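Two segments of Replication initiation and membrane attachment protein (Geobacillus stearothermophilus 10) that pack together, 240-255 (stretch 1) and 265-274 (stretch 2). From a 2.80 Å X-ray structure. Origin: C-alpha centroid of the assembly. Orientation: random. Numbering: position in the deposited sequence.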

# COMPACT_ATOMS: atom_id res chain seq x y z
N TYR A 240 -24.31 -17.71 -22.65
CA TYR A 240 -25.25 -18.83 -22.69
C TYR A 240 -25.54 -19.49 -24.06
O TYR A 240 -26.27 -20.49 -24.12
CB TYR A 240 -26.55 -18.37 -22.05
CG TYR A 240 -26.40 -18.08 -20.58
CD1 TYR A 240 -25.85 -19.02 -19.72
CD2 TYR A 240 -26.80 -16.87 -20.05
CE1 TYR A 240 -25.73 -18.77 -18.37
CE2 TYR A 240 -26.67 -16.60 -18.69
CZ TYR A 240 -26.13 -17.56 -17.85
OH TYR A 240 -25.99 -17.32 -16.49
N GLY A 241 -25.00 -18.94 -25.14
CA GLY A 241 -25.23 -19.50 -26.46
C GLY A 241 -26.67 -19.35 -26.96
O GLY A 241 -27.14 -20.13 -27.80
N ILE A 242 -27.36 -18.34 -26.47
CA ILE A 242 -28.76 -18.11 -26.84
C ILE A 242 -28.89 -17.56 -28.26
O ILE A 242 -28.35 -16.51 -28.59
CB ILE A 242 -29.43 -17.11 -25.86
CG1 ILE A 242 -29.28 -17.58 -24.41
CG2 ILE A 242 -30.90 -16.90 -26.19
CD1 ILE A 242 -29.86 -16.63 -23.43
N PRO A 243 -29.63 -18.28 -29.13
CA PRO A 243 -29.95 -17.82 -30.49
C PRO A 243 -30.90 -16.61 -30.49
O PRO A 243 -31.52 -16.33 -29.46
CB PRO A 243 -30.63 -19.04 -31.12
CG PRO A 243 -31.12 -19.83 -29.96
CD PRO A 243 -30.14 -19.63 -28.86
N PRO A 244 -31.01 -15.89 -31.62
CA PRO A 244 -31.82 -14.66 -31.67
C PRO A 244 -33.32 -14.86 -31.48
O PRO A 244 -33.94 -14.02 -30.83
CB PRO A 244 -31.54 -14.11 -33.08
CG PRO A 244 -30.23 -14.70 -33.45
CD PRO A 244 -30.25 -16.08 -32.86
N LEU A 245 -33.90 -15.91 -32.06
CA LEU A 245 -35.33 -16.18 -31.88
C LEU A 245 -35.63 -16.42 -30.41
O LEU A 245 -36.63 -15.93 -29.89
CB LEU A 245 -35.79 -17.39 -32.70
CG LEU A 245 -36.44 -17.06 -34.04
CD1 LEU A 245 -37.00 -18.33 -34.69
CD2 LEU A 245 -37.52 -15.99 -33.86
N GLU A 246 -34.75 -17.16 -29.75
CA GLU A 246 -34.90 -17.38 -28.32
C GLU A 246 -34.71 -16.10 -27.48
O GLU A 246 -35.45 -15.89 -26.50
CB GLU A 246 -34.00 -18.53 -27.84
CG GLU A 246 -34.40 -19.92 -28.38
CD GLU A 246 -35.75 -20.43 -27.84
OE1 GLU A 246 -35.83 -20.81 -26.64
OE2 GLU A 246 -36.73 -20.49 -28.62
N MET A 247 -33.92 -15.11 -27.87
CA MET A 247 -33.85 -13.91 -27.07
C MET A 247 -34.88 -13.03 -27.39
O MET A 247 -35.18 -12.17 -26.71
CB MET A 247 -32.61 -13.14 -27.25
CG MET A 247 -32.42 -12.18 -26.14
SD MET A 247 -31.08 -12.73 -25.27
CE MET A 247 -31.08 -11.86 -23.92
N GLN A 248 -35.45 -13.26 -28.48
CA GLN A 248 -36.68 -12.53 -28.75
C GLN A 248 -37.72 -12.90 -27.71
O GLN A 248 -38.33 -12.01 -27.11
CB GLN A 248 -37.18 -12.83 -30.16
CG GLN A 248 -38.37 -11.98 -30.58
CD GLN A 248 -38.86 -12.33 -31.98
OE1 GLN A 248 -38.07 -12.69 -32.86
NE2 GLN A 248 -40.18 -12.24 -32.19
N LYS A 249 -37.91 -14.20 -27.46
CA LYS A 249 -38.86 -14.64 -26.45
C LYS A 249 -38.53 -14.03 -25.09
O LYS A 249 -39.37 -13.36 -24.49
CB LYS A 249 -38.93 -16.17 -26.34
CG LYS A 249 -40.03 -16.81 -27.20
CD LYS A 249 -40.41 -18.21 -26.68
CE LYS A 249 -39.16 -19.06 -26.39
NZ LYS A 249 -39.43 -20.50 -26.00
N LEU A 250 -37.30 -14.25 -24.62
CA LEU A 250 -36.85 -13.75 -23.33
C LEU A 250 -37.12 -12.26 -23.19
O LEU A 250 -37.60 -11.79 -22.15
CB LEU A 250 -35.37 -14.01 -23.16
CG LEU A 250 -34.93 -15.46 -23.29
CD1 LEU A 250 -33.43 -15.58 -23.04
CD2 LEU A 250 -35.72 -16.34 -22.33
N VAL A 251 -36.83 -11.50 -24.23
CA VAL A 251 -37.04 -10.07 -24.16
C VAL A 251 -38.53 -9.82 -24.03
O VAL A 251 -38.97 -9.11 -23.13
CB VAL A 251 -36.40 -9.34 -25.37
CG1 VAL A 251 -36.91 -7.92 -25.48
CG2 VAL A 251 -34.90 -9.35 -25.22
N LEU A 252 -39.31 -10.45 -24.90
CA LEU A 252 -40.76 -10.31 -24.89
C LEU A 252 -41.41 -10.78 -23.57
O LEU A 252 -42.52 -10.38 -23.26
CB LEU A 252 -41.36 -11.05 -26.08
CG LEU A 252 -41.14 -10.42 -27.46
CD1 LEU A 252 -41.71 -11.28 -28.58
CD2 LEU A 252 -41.74 -9.03 -27.52
N GLY A 253 -40.74 -11.61 -22.79
CA GLY A 253 -41.33 -12.07 -21.56
C GLY A 253 -41.13 -11.08 -20.43
O GLY A 253 -41.93 -11.03 -19.50
N VAL A 254 -40.03 -10.34 -20.49
CA VAL A 254 -39.70 -9.38 -19.44
C VAL A 254 -40.00 -7.90 -19.76
O VAL A 254 -39.68 -7.01 -18.96
CB VAL A 254 -38.26 -9.57 -19.00
CG1 VAL A 254 -38.03 -11.04 -18.73
CG2 VAL A 254 -37.31 -9.09 -20.09
N ILE A 255 -40.57 -7.62 -20.92
CA ILE A 255 -40.76 -6.23 -21.34
C ILE A 255 -42.01 -5.53 -20.77
O ILE A 255 -43.10 -6.09 -20.78
CB ILE A 255 -40.69 -6.10 -22.89
CG1 ILE A 255 -40.68 -4.63 -23.32
CG2 ILE A 255 -41.83 -6.83 -23.55
CD1 ILE A 255 -40.46 -4.45 -24.81
N ALA A 265 -34.22 -8.67 -14.85
CA ALA A 265 -35.22 -9.68 -15.22
C ALA A 265 -34.82 -10.49 -16.45
O ALA A 265 -35.05 -11.70 -16.51
CB ALA A 265 -36.55 -9.02 -15.45
N LEU A 266 -34.23 -9.82 -17.44
CA LEU A 266 -33.68 -10.49 -18.62
C LEU A 266 -32.59 -11.48 -18.23
O LEU A 266 -32.59 -12.61 -18.70
CB LEU A 266 -33.11 -9.46 -19.59
CG LEU A 266 -32.57 -10.00 -20.91
CD1 LEU A 266 -33.66 -10.68 -21.70
CD2 LEU A 266 -31.97 -8.90 -21.73
N ARG A 267 -31.67 -11.06 -17.36
CA ARG A 267 -30.61 -11.93 -16.86
C ARG A 267 -31.17 -13.21 -16.24
O ARG A 267 -30.66 -14.30 -16.52
CB ARG A 267 -29.70 -11.19 -15.85
CG ARG A 267 -28.75 -10.16 -16.49
CD ARG A 267 -27.82 -9.44 -15.49
NE ARG A 267 -26.96 -10.34 -14.71
CZ ARG A 267 -25.99 -9.92 -13.89
NH1 ARG A 267 -25.75 -8.62 -13.76
NH2 ARG A 267 -25.25 -10.80 -13.20
N ARG A 268 -32.21 -13.09 -15.43
CA ARG A 268 -32.84 -14.26 -14.82
C ARG A 268 -33.43 -15.19 -15.87
O ARG A 268 -33.20 -16.40 -15.81
CB ARG A 268 -33.95 -13.83 -13.85
CG ARG A 268 -33.45 -12.99 -12.69
CD ARG A 268 -34.44 -12.92 -11.53
NE ARG A 268 -34.14 -11.78 -10.68
CZ ARG A 268 -34.74 -10.59 -10.79
NH1 ARG A 268 -35.70 -10.41 -11.69
NH2 ARG A 268 -34.39 -9.59 -9.98
N ALA A 269 -34.18 -14.64 -16.80
CA ALA A 269 -34.80 -15.40 -17.88
C ALA A 269 -33.74 -16.19 -18.63
O ALA A 269 -33.93 -17.38 -18.93
CB ALA A 269 -35.52 -14.48 -18.82
N ALA A 270 -32.63 -15.52 -18.94
CA ALA A 270 -31.49 -16.13 -19.61
C ALA A 270 -30.90 -17.27 -18.77
O ALA A 270 -30.70 -18.37 -19.28
CB ALA A 270 -30.44 -15.08 -19.90
N ARG A 271 -30.62 -16.99 -17.50
CA ARG A 271 -30.09 -18.00 -16.58
C ARG A 271 -31.01 -19.21 -16.50
O ARG A 271 -30.55 -20.35 -16.43
CB ARG A 271 -29.82 -17.40 -15.18
CG ARG A 271 -29.46 -18.41 -14.07
CD ARG A 271 -28.86 -17.75 -12.79
NE ARG A 271 -29.45 -16.45 -12.44
CZ ARG A 271 -28.83 -15.27 -12.58
NH1 ARG A 271 -27.58 -15.21 -13.04
NH2 ARG A 271 -29.45 -14.14 -12.24
N GLU A 272 -32.32 -18.97 -16.54
CA GLU A 272 -33.31 -20.04 -16.51
C GLU A 272 -33.27 -20.86 -17.80
O GLU A 272 -33.19 -22.10 -17.77
CB GLU A 272 -34.72 -19.46 -16.30
CG GLU A 272 -35.01 -18.90 -14.90
CD GLU A 272 -36.35 -18.16 -14.80
OE1 GLU A 272 -37.20 -18.31 -15.71
OE2 GLU A 272 -36.55 -17.41 -13.82
N TRP A 273 -33.35 -20.17 -18.93
CA TRP A 273 -33.29 -20.81 -20.25
C TRP A 273 -32.11 -21.77 -20.34
O TRP A 273 -32.24 -22.87 -20.88
CB TRP A 273 -33.17 -19.72 -21.31
CG TRP A 273 -33.17 -20.19 -22.74
CD1 TRP A 273 -34.23 -20.21 -23.60
CD2 TRP A 273 -32.04 -20.67 -23.50
NE1 TRP A 273 -33.84 -20.69 -24.83
CE2 TRP A 273 -32.50 -20.97 -24.79
CE3 TRP A 273 -30.68 -20.87 -23.20
CZ2 TRP A 273 -31.66 -21.47 -25.79
CZ3 TRP A 273 -29.85 -21.37 -24.19
CH2 TRP A 273 -30.34 -21.66 -25.47
N TYR A 274 -30.97 -21.38 -19.78
CA TYR A 274 -29.78 -22.21 -19.88
C TYR A 274 -29.93 -23.49 -19.07
O TYR A 274 -29.53 -24.56 -19.53
CB TYR A 274 -28.55 -21.43 -19.43
CG TYR A 274 -27.21 -22.06 -19.78
CD1 TYR A 274 -26.49 -22.77 -18.83
CD2 TYR A 274 -26.67 -21.91 -21.06
CE1 TYR A 274 -25.26 -23.33 -19.15
CE2 TYR A 274 -25.44 -22.47 -21.38
CZ TYR A 274 -24.74 -23.18 -20.42
OH TYR A 274 -23.52 -23.73 -20.73

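The helix that begins at Pro244 and the helical segment 265-274 run at 135° between their N-to-C directions, their axes 9.2 Å apart at closest approach. The two stretches together bury 758 Å², both sides summed. The CA atoms of Leu250 and Ala269 lie 6.1 Å apart, those of Val254 and Ala265 6.2 Å. Leu250 (m, t) points toward the partner helix and sits as a knob among Leu266, Ala269, Ala270 and Trp273, its CD2 4.0 Å from Ala269 CB. Leu266 answers in reverse: its CA-to-CB bond points sideways, but the t, p rotamer brings the side-chain end among Met247, Leu250, Val251 and Val254, with Leu266 CD1 3.6 Å from Met247 CE. Trp273, at chi1 t, lays its indole against the start of stretch 1. Ile242 CG1 covers one face, 4.1 Å from the centroid of the six-membered ring of Trp273, a CH-pi contact. At the ring edge, Trp273 NE1 donates a hydrogen bond to Glu246 OE1 (2.7 Å, 162°); the folded Glu246 side chain, with chi1 and chi2 both m, places this carboxylate oxygen near the indole plane. Lys249 NZ adds a long salt bridge to Glu246 OE1 at 3.7 Å. Beyond, Tyr240 (m) and Tyr274 (t) meet obliquely, Tyr240 CD1 lying 3.3 Å from Tyr274 CD2.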